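Side-chain contacts in putative pachytene checkpoint protein 2 (Caenorhabditis elegans, PDB 4XGU), which is an AAA+ ATPase that binds and hydrolyses ATP, probably remodels partner proteins, and probably acts in chromosome recombination during meiosis: residues R365-F368 with T369-F373; N347-H350 with T351-P355. All coordinates share one frame; numbering follows the deposited sequence.

Contact 1 of 2, residues R365-F368 with T369-F373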
ATOM      1  N   ARG B 365     -51.228 -31.982  11.490  1.00129.96           N
ATOM      2  CA  ARG B 365     -49.992 -32.074  12.253  1.00116.70           C
ATOM      3  C   ARG B 365     -50.221 -32.753  13.591  1.00115.92           C
ATOM      4  O   ARG B 365     -50.904 -32.217  14.465  1.00116.62           O
ATOM      5  CB  ARG B 365     -49.380 -30.689  12.471  1.00108.24           C
ATOM      6  CG  ARG B 365     -48.732 -30.102  11.233  1.00100.85           C
ATOM      7  CD  ARG B 365     -48.092 -28.763  11.538  1.00 97.78           C
ATOM      8  NE  ARG B 365     -47.606 -28.104  10.332  1.00 95.63           N
ATOM      9  CZ  ARG B 365     -47.050 -26.897  10.311  1.00 92.12           C
ATOM     10  NH1 ARG B 365     -46.909 -26.213  11.439  1.00 89.34           N
ATOM     11  NH2 ARG B 365     -46.635 -26.375   9.164  1.00 91.68           N
ATOM     12  N   ASN B 366     -49.654 -33.947  13.732  1.00116.64           N
ATOM     13  CA  ASN B 366     -49.636 -34.653  15.003  1.00122.27           C
ATOM     14  C   ASN B 366     -49.012 -33.753  16.059  1.00125.88           C
ATOM     15  O   ASN B 366     -48.176 -32.911  15.733  1.00125.62           O
ATOM     16  CB  ASN B 366     -48.855 -35.965  14.884  1.00120.25           C
ATOM     17  CG  ASN B 366     -49.564 -36.999  14.021  1.00122.48           C
ATOM     18  OD1 ASN B 366     -49.804 -38.122  14.459  1.00125.92           O
ATOM     19  ND2 ASN B 366     -49.902 -36.623  12.793  1.00122.01           N
ATOM     20  N   GLU B 367     -49.421 -33.906  17.313  1.00130.08           N
ATOM     21  CA  GLU B 367     -48.866 -33.068  18.368  1.00130.64           C
ATOM     22  C   GLU B 367     -47.366 -33.321  18.479  1.00124.95           C
ATOM     23  O   GLU B 367     -46.587 -32.384  18.619  1.00128.35           O
ATOM     24  CB  GLU B 367     -49.560 -33.320  19.707  1.00139.17           C
ATOM     25  CG  GLU B 367     -49.545 -32.111  20.638  1.00144.20           C
ATOM     26  CD  GLU B 367     -50.366 -30.949  20.101  1.00150.89           C
ATOM     27  OE1 GLU B 367     -51.456 -31.199  19.542  1.00155.17           O
ATOM     28  OE2 GLU B 367     -49.923 -29.789  20.233  1.00150.62           O
ATOM     29  N   PHE B 368     -46.966 -34.587  18.392  1.00113.87           N
ATOM     30  CA  PHE B 368     -45.547 -34.934  18.359  1.00104.51           C
ATOM     31  C   PHE B 368     -44.874 -34.325  17.137  1.00 98.45           C
ATOM     32  O   PHE B 368     -43.747 -33.839  17.215  1.00 97.54           O
ATOM     33  CB  PHE B 368     -45.355 -36.451  18.364  1.00103.77           C
ATOM     34  CG  PHE B 368     -45.208 -37.035  19.738  1.00102.29           C
ATOM     35  CD1 PHE B 368     -44.516 -36.350  20.724  1.00 96.56           C
ATOM     36  CD2 PHE B 368     -45.767 -38.264  20.047  1.00106.47           C
ATOM     37  CE1 PHE B 368     -44.379 -36.881  21.993  1.00 98.49           C
ATOM     38  CE2 PHE B 368     -45.636 -38.802  21.314  1.00108.48           C
ATOM     39  CZ  PHE B 368     -44.940 -38.108  22.289  1.00104.63           C
ATOM     40  N   THR B 369     -45.573 -34.362  16.008  1.00 95.87           N
ATOM     41  CA  THR B 369     -45.126 -33.671  14.807  1.00 90.43           C
ATOM     42  C   THR B 369     -45.057 -32.174  15.088  1.00 92.40           C
ATOM     43  O   THR B 369     -44.129 -31.488  14.657  1.00 87.91           O
ATOM     44  CB  THR B 369     -46.068 -33.943  13.613  1.00 90.57           C
ATOM     45  OG1 THR B 369     -46.031 -35.335  13.276  1.00 90.38           O
ATOM     46  CG2 THR B 369     -45.664 -33.121  12.402  1.00 90.03           C
ATOM     47  N   GLU B 370     -46.039 -31.678  15.836  1.00101.30           N
ATOM     48  CA  GLU B 370     -46.115 -30.261  16.179  1.00104.52           C
ATOM     49  C   GLU B 370     -45.066 -29.869  17.220  1.00100.64           C
ATOM     50  O   GLU B 370     -44.432 -28.819  17.104  1.00103.14           O
ATOM     51  CB  GLU B 370     -47.518 -29.910  16.688  1.00109.17           C
ATOM     52  CG  GLU B 370     -47.717 -28.437  17.017  1.00117.14           C
ATOM     53  CD  GLU B 370     -47.701 -27.549  15.785  1.00128.42           C
ATOM     54  OE1 GLU B 370     -47.970 -28.058  14.677  1.00132.90           O
ATOM     55  OE2 GLU B 370     -47.415 -26.340  15.926  1.00132.62           O
ATOM     56  N   ILE B 371     -44.890 -30.710  18.236  1.00 93.36           N
ATOM     57  CA  ILE B 371     -43.902 -30.449  19.281  1.00 89.40           C
ATOM     58  C   ILE B 371     -42.498 -30.406  18.685  1.00 87.42           C
ATOM     59  O   ILE B 371     -41.691 -29.546  19.038  1.00 87.75           O
ATOM     60  CB  ILE B 371     -43.954 -31.511  20.400  1.00 88.06           C
ATOM     61  CG1 ILE B 371     -45.270 -31.421  21.169  1.00 88.74           C
ATOM     62  CG2 ILE B 371     -42.809 -31.316  21.375  1.00 87.87           C
ATOM     63  CD1 ILE B 371     -45.491 -32.570  22.125  1.00 86.54           C
ATOM     64  N   LEU B 372     -42.219 -31.333  17.773  1.00 85.79           N
ATOM     65  CA  LEU B 372     -40.928 -31.380  17.097  1.00 82.43           C
ATOM     66  C   LEU B 372     -40.730 -30.152  16.215  1.00 86.03           C
ATOM     67  O   LEU B 372     -39.624 -29.622  16.114  1.00 89.26           O
ATOM     68  CB  LEU B 372     -40.803 -32.656  16.262  1.00 80.84           C
ATOM     69  CG  LEU B 372     -39.496 -32.837  15.488  1.00 75.83           C
ATOM     70  CD1 LEU B 372     -38.304 -32.760  16.427  1.00 69.85           C
ATOM     71  CD2 LEU B 372     -39.499 -34.157  14.733  1.00 75.65           C
ATOM     72  N   PHE B 373     -41.809 -29.703  15.581  1.00 87.79           N
ATOM     73  CA  PHE B 373     -41.766 -28.491  14.770  1.00 87.23           C
ATOM     74  C   PHE B 373     -41.461 -27.278  15.639  1.00 92.95           C
ATOM     75  O   PHE B 373     -40.771 -26.350  15.212  1.00 90.12           O
ATOM     76  CB  PHE B 373     -43.088 -28.286  14.029  1.00 90.71           C
ATOM     77  CG  PHE B 373     -43.071 -27.126  13.074  1.00 95.98           C
ATOM     78  CD1 PHE B 373     -43.454 -25.859  13.487  1.00101.27           C
ATOM     79  CD2 PHE B 373     -42.668 -27.301  11.762  1.00 97.61           C
ATOM     80  CE1 PHE B 373     -43.434 -24.794  12.609  1.00105.03           C
ATOM     81  CE2 PHE B 373     -42.650 -26.241  10.879  1.00102.51           C
ATOM     82  CZ  PHE B 373     -43.033 -24.986  11.302  1.00105.15           C
TER
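Arg365 reaches along the first turns of the helix to Phe373 and passes Glu370 on the way. Its chain is extended from CG to NE. This carries the guanidinium over one face of the Phe373 ring. Arg365 CZ stands 4.5 Å from the ring centroid, 9° off the ring normal, which is a cation-pi contact. The guanidinium and ring planes are 37° apart. Glu370 OE1 comes to the guanidinium edge near its plane, but the salt bridge from Arg365 NH1 to Glu370 OE1 is long, at 3.9 Å. The same oxygen lies closer to the aliphatic part, 3.2 Å from Arg365 CD. Asn366 sits at the N-cap, though its side chain does not cap the helix; its ND2 bonds weakly to Pro364 O instead. Asn366 CB lies 3.3 Å from Thr369 OG1. On another side of the helix, Phe368 and Ile371 run side by side, with Phe368 CD1 4.1 Å from Ile371 CD1. Leu372 N donates to Phe368 O at 3.0 Å. Helix 367-378 packs against two other helices of the lid. Leu372 meets Tyr328, Leu331 and Ile335 of helix 324-340. Phe368 touches Leu405 and Pro406, and Ile371 touches Met409, of helix 405-420.

Contact 2 of 2, residues N347-H350 with T351-P355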
ATOM      1  N   ASN B 347     -42.597 -48.325  22.393  1.00132.45           N
ATOM      2  CA  ASN B 347     -43.734 -49.146  22.004  1.00142.09           C
ATOM      3  C   ASN B 347     -45.062 -48.554  22.472  1.00146.52           C
ATOM      4  O   ASN B 347     -46.127 -49.007  22.056  1.00146.07           O
ATOM      5  CB  ASN B 347     -43.574 -50.568  22.544  1.00147.89           C
ATOM      6  CG  ASN B 347     -42.633 -51.406  21.701  1.00149.65           C
ATOM      7  OD1 ASN B 347     -41.625 -51.913  22.191  1.00152.18           O
ATOM      8  ND2 ASN B 347     -42.961 -51.553  20.421  1.00148.13           N
ATOM      9  N   GLU B 348     -44.994 -47.543  23.333  1.00149.58           N
ATOM     10  CA  GLU B 348     -46.197 -46.872  23.820  1.00152.80           C
ATOM     11  C   GLU B 348     -46.884 -46.091  22.703  1.00143.58           C
ATOM     12  O   GLU B 348     -48.110 -46.016  22.646  1.00146.47           O
ATOM     13  CB  GLU B 348     -45.858 -45.930  24.979  1.00160.20           C
ATOM     14  CG  GLU B 348     -45.332 -46.617  26.227  1.00168.91           C
ATOM     15  CD  GLU B 348     -44.928 -45.627  27.305  1.00173.30           C
ATOM     16  OE1 GLU B 348     -44.838 -44.421  26.996  1.00173.17           O
ATOM     17  OE2 GLU B 348     -44.702 -46.052  28.460  1.00176.12           O
ATOM     18  N   VAL B 349     -46.080 -45.510  21.819  1.00131.42           N
ATOM     19  CA  VAL B 349     -46.593 -44.697  20.721  1.00124.33           C
ATOM     20  C   VAL B 349     -46.402 -45.424  19.385  1.00119.05           C
ATOM     21  O   VAL B 349     -45.342 -45.996  19.125  1.00113.14           O
ATOM     22  CB  VAL B 349     -45.902 -43.307  20.695  1.00101.31           C
ATOM     23  CG1 VAL B 349     -44.392 -43.453  20.630  1.00104.89           C
ATOM     24  CG2 VAL B 349     -46.406 -42.466  19.542  1.00 96.48           C
ATOM     25  N   HIS B 350     -47.436 -45.416  18.547  1.00121.38           N
ATOM     26  CA  HIS B 350     -47.414 -46.174  17.299  1.00128.72           C
ATOM     27  C   HIS B 350     -46.968 -45.325  16.105  1.00135.04           C
ATOM     28  O   HIS B 350     -46.886 -44.101  16.200  1.00140.98           O
ATOM     29  CB  HIS B 350     -48.791 -46.786  17.022  1.00137.66           C
ATOM     30  CG  HIS B 350     -48.732 -48.120  16.341  1.00144.96           C
ATOM     31  ND1 HIS B 350     -49.727 -48.568  15.497  1.00150.89           N
ATOM     32  CD2 HIS B 350     -47.802 -49.101  16.386  1.00145.58           C
ATOM     33  CE1 HIS B 350     -49.406 -49.766  15.047  1.00152.83           C
ATOM     34  NE2 HIS B 350     -48.248 -50.117  15.566  1.00150.68           N
ATOM     35  N   THR B 351     -46.692 -45.993  14.985  1.00133.42           N
ATOM     36  CA  THR B 351     -46.098 -45.369  13.803  1.00126.20           C
ATOM     37  C   THR B 351     -46.886 -44.167  13.286  1.00126.29           C
ATOM     38  O   THR B 351     -46.300 -43.160  12.890  1.00124.01           O
ATOM     39  CB  THR B 351     -45.953 -46.382  12.653  1.00123.46           C
ATOM     40  OG1 THR B 351     -47.227 -46.582  12.030  1.00124.34           O
ATOM     41  CG2 THR B 351     -45.427 -47.715  13.180  1.00122.55           C
ATOM     42  N   ASP B 352     -48.212 -44.272  13.288  1.00130.70           N
ATOM     43  CA  ASP B 352     -49.061 -43.171  12.842  1.00132.88           C
ATOM     44  C   ASP B 352     -48.903 -41.957  13.752  1.00129.38           C
ATOM     45  O   ASP B 352     -48.943 -40.809  13.300  1.00128.20           O
ATOM     46  CB  ASP B 352     -50.531 -43.602  12.796  1.00141.80           C
ATOM     47  CG  ASP B 352     -50.801 -44.646  11.733  1.00147.95           C
ATOM     48  OD1 ASP B 352     -49.988 -44.757  10.789  1.00144.89           O
ATOM     49  OD2 ASP B 352     -51.827 -45.353  11.839  1.00155.29           O
ATOM     50  N   TYR B 353     -48.717 -42.227  15.039  1.00128.82           N
ATOM     51  CA  TYR B 353     -48.599 -41.185  16.049  1.00128.55           C
ATOM     52  C   TYR B 353     -47.175 -40.607  16.068  1.00115.92           C
ATOM     53  O   TYR B 353     -46.965 -39.456  16.456  1.00105.20           O
ATOM     54  CB  TYR B 353     -48.989 -41.755  17.417  1.00138.46           C
ATOM     55  CG  TYR B 353     -49.473 -40.750  18.446  1.00143.59           C
ATOM     56  CD1 TYR B 353     -49.335 -39.382  18.247  1.00142.48           C
ATOM     57  CD2 TYR B 353     -50.069 -41.181  19.626  1.00146.11           C
ATOM     58  CE1 TYR B 353     -49.774 -38.473  19.192  1.00141.11           C
ATOM     59  CE2 TYR B 353     -50.512 -40.282  20.575  1.00145.41           C
ATOM     60  CZ  TYR B 353     -50.363 -38.929  20.353  1.00142.39           C
ATOM     61  OH  TYR B 353     -50.805 -38.031  21.297  1.00141.37           O
ATOM     62  N   TRP B 354     -46.205 -41.413  15.639  1.00112.45           N
ATOM     63  CA  TRP B 354     -44.832 -40.945  15.445  1.00104.23           C
ATOM     64  C   TRP B 354     -44.811 -39.759  14.480  1.00 99.92           C
ATOM     65  O   TRP B 354     -45.668 -39.666  13.598  1.00109.28           O
ATOM     66  CB  TRP B 354     -43.941 -42.074  14.908  1.00104.74           C
ATOM     67  CG  TRP B 354     -43.344 -42.978  15.961  1.00107.62           C
ATOM     68  CD1 TRP B 354     -44.018 -43.702  16.901  1.00114.22           C
ATOM     69  CD2 TRP B 354     -41.954 -43.265  16.146  1.00105.58           C
ATOM     70  NE1 TRP B 354     -43.131 -44.415  17.673  1.00114.51           N
ATOM     71  CE2 TRP B 354     -41.858 -44.170  17.233  1.00109.36           C
ATOM     72  CE3 TRP B 354     -40.778 -42.853  15.518  1.00103.18           C
ATOM     73  CZ2 TRP B 354     -40.636 -44.655  17.693  1.00107.82           C
ATOM     74  CZ3 TRP B 354     -39.567 -43.336  15.975  1.00103.56           C
ATOM     75  CH2 TRP B 354     -39.506 -44.229  17.054  1.00105.39           C
ATOM     76  N   PRO B 355     -43.839 -38.846  14.647  1.00 87.88           N
ATOM     77  CA  PRO B 355     -43.722 -37.692  13.748  1.00 88.96           C
ATOM     78  C   PRO B 355     -43.556 -38.106  12.290  1.00 94.80           C
ATOM     79  O   PRO B 355     -42.719 -38.952  11.971  1.00 94.62           O
ATOM     80  CB  PRO B 355     -42.473 -36.963  14.261  1.00 85.57           C
ATOM     81  CG  PRO B 355     -41.748 -37.969  15.099  1.00 83.01           C
ATOM     82  CD  PRO B 355     -42.814 -38.820  15.702  1.00 84.75           C
TER
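His350 O accepts two backbone N-H groups. Trp354 N donates at 2.8 Å and lies nearly in line with the C=O bond. Tyr353 N donates to the same His350 O at 2.9 Å, but this bond is weak, with an N-H...O angle of 124°. The two bonds fold residues 350-354 into a compact turn. Trp354 CD1 also comes to 3.0 Å from His350 O, so the indole edge borders the gripped oxygen.

The indole makes a further polar contact. Trp354 NE1 donates to Val349 O at 3.1 Å, again weakly, with an angle of 134°. The carbonyl oxygens of Val349 and His350 both lie at the pyrrole edge of the indole, near its plane.

Val349 uses its two methyl groups on different aromatic residues. With chi1 55°, its CG1 is tucked between the backbone N and C, and sits 3.4 Å from Trp354 NE1. Its CG2 is anti to the backbone N and packs 3.4 Å from Tyr353 CB. The valine crosses each aromatic side chain at about a right angle. The far end of the Tyr353 side chain turns away from residues 347-350. Thr351 CG2 lies over one face of the His350 ring, 4.2 Å above its plane and offset toward the rim.

Beyond the turn, Val349 touches Phe368 of helix 367-378, and Trp354 packs on Met336 and Ala339 of helix 324-340. Gln356 NE2 bonds to Trp354 O. Residues 351-353 follow helical phi/psi values but do not form a regular helix. One carbonyl taking a weak i+3 and a sound i+4 N-H is the pattern of a single helical turn, set here in the loop between two helices of the C-terminal AAA+ lid.

Contact 2 comes first along the chain. It follows helix 324-340 and closes a turn within the loop before helix 367-378. Contact 1 comes next, where the chain enters that helix. The two are local and in series, so neither nests in the other nor crosses it. The centres of contact 1 and contact 2 are about 12 Å apart, and the two touch in space. Thr369 OG1 packs 3.3 Å from Pro355 CA. The start of helix 367-378 thus packs against the turn that precedes it. Together the contacts join this loop to helices 324-340, 367-378 and 405-420 of the lid, away from the ADP site.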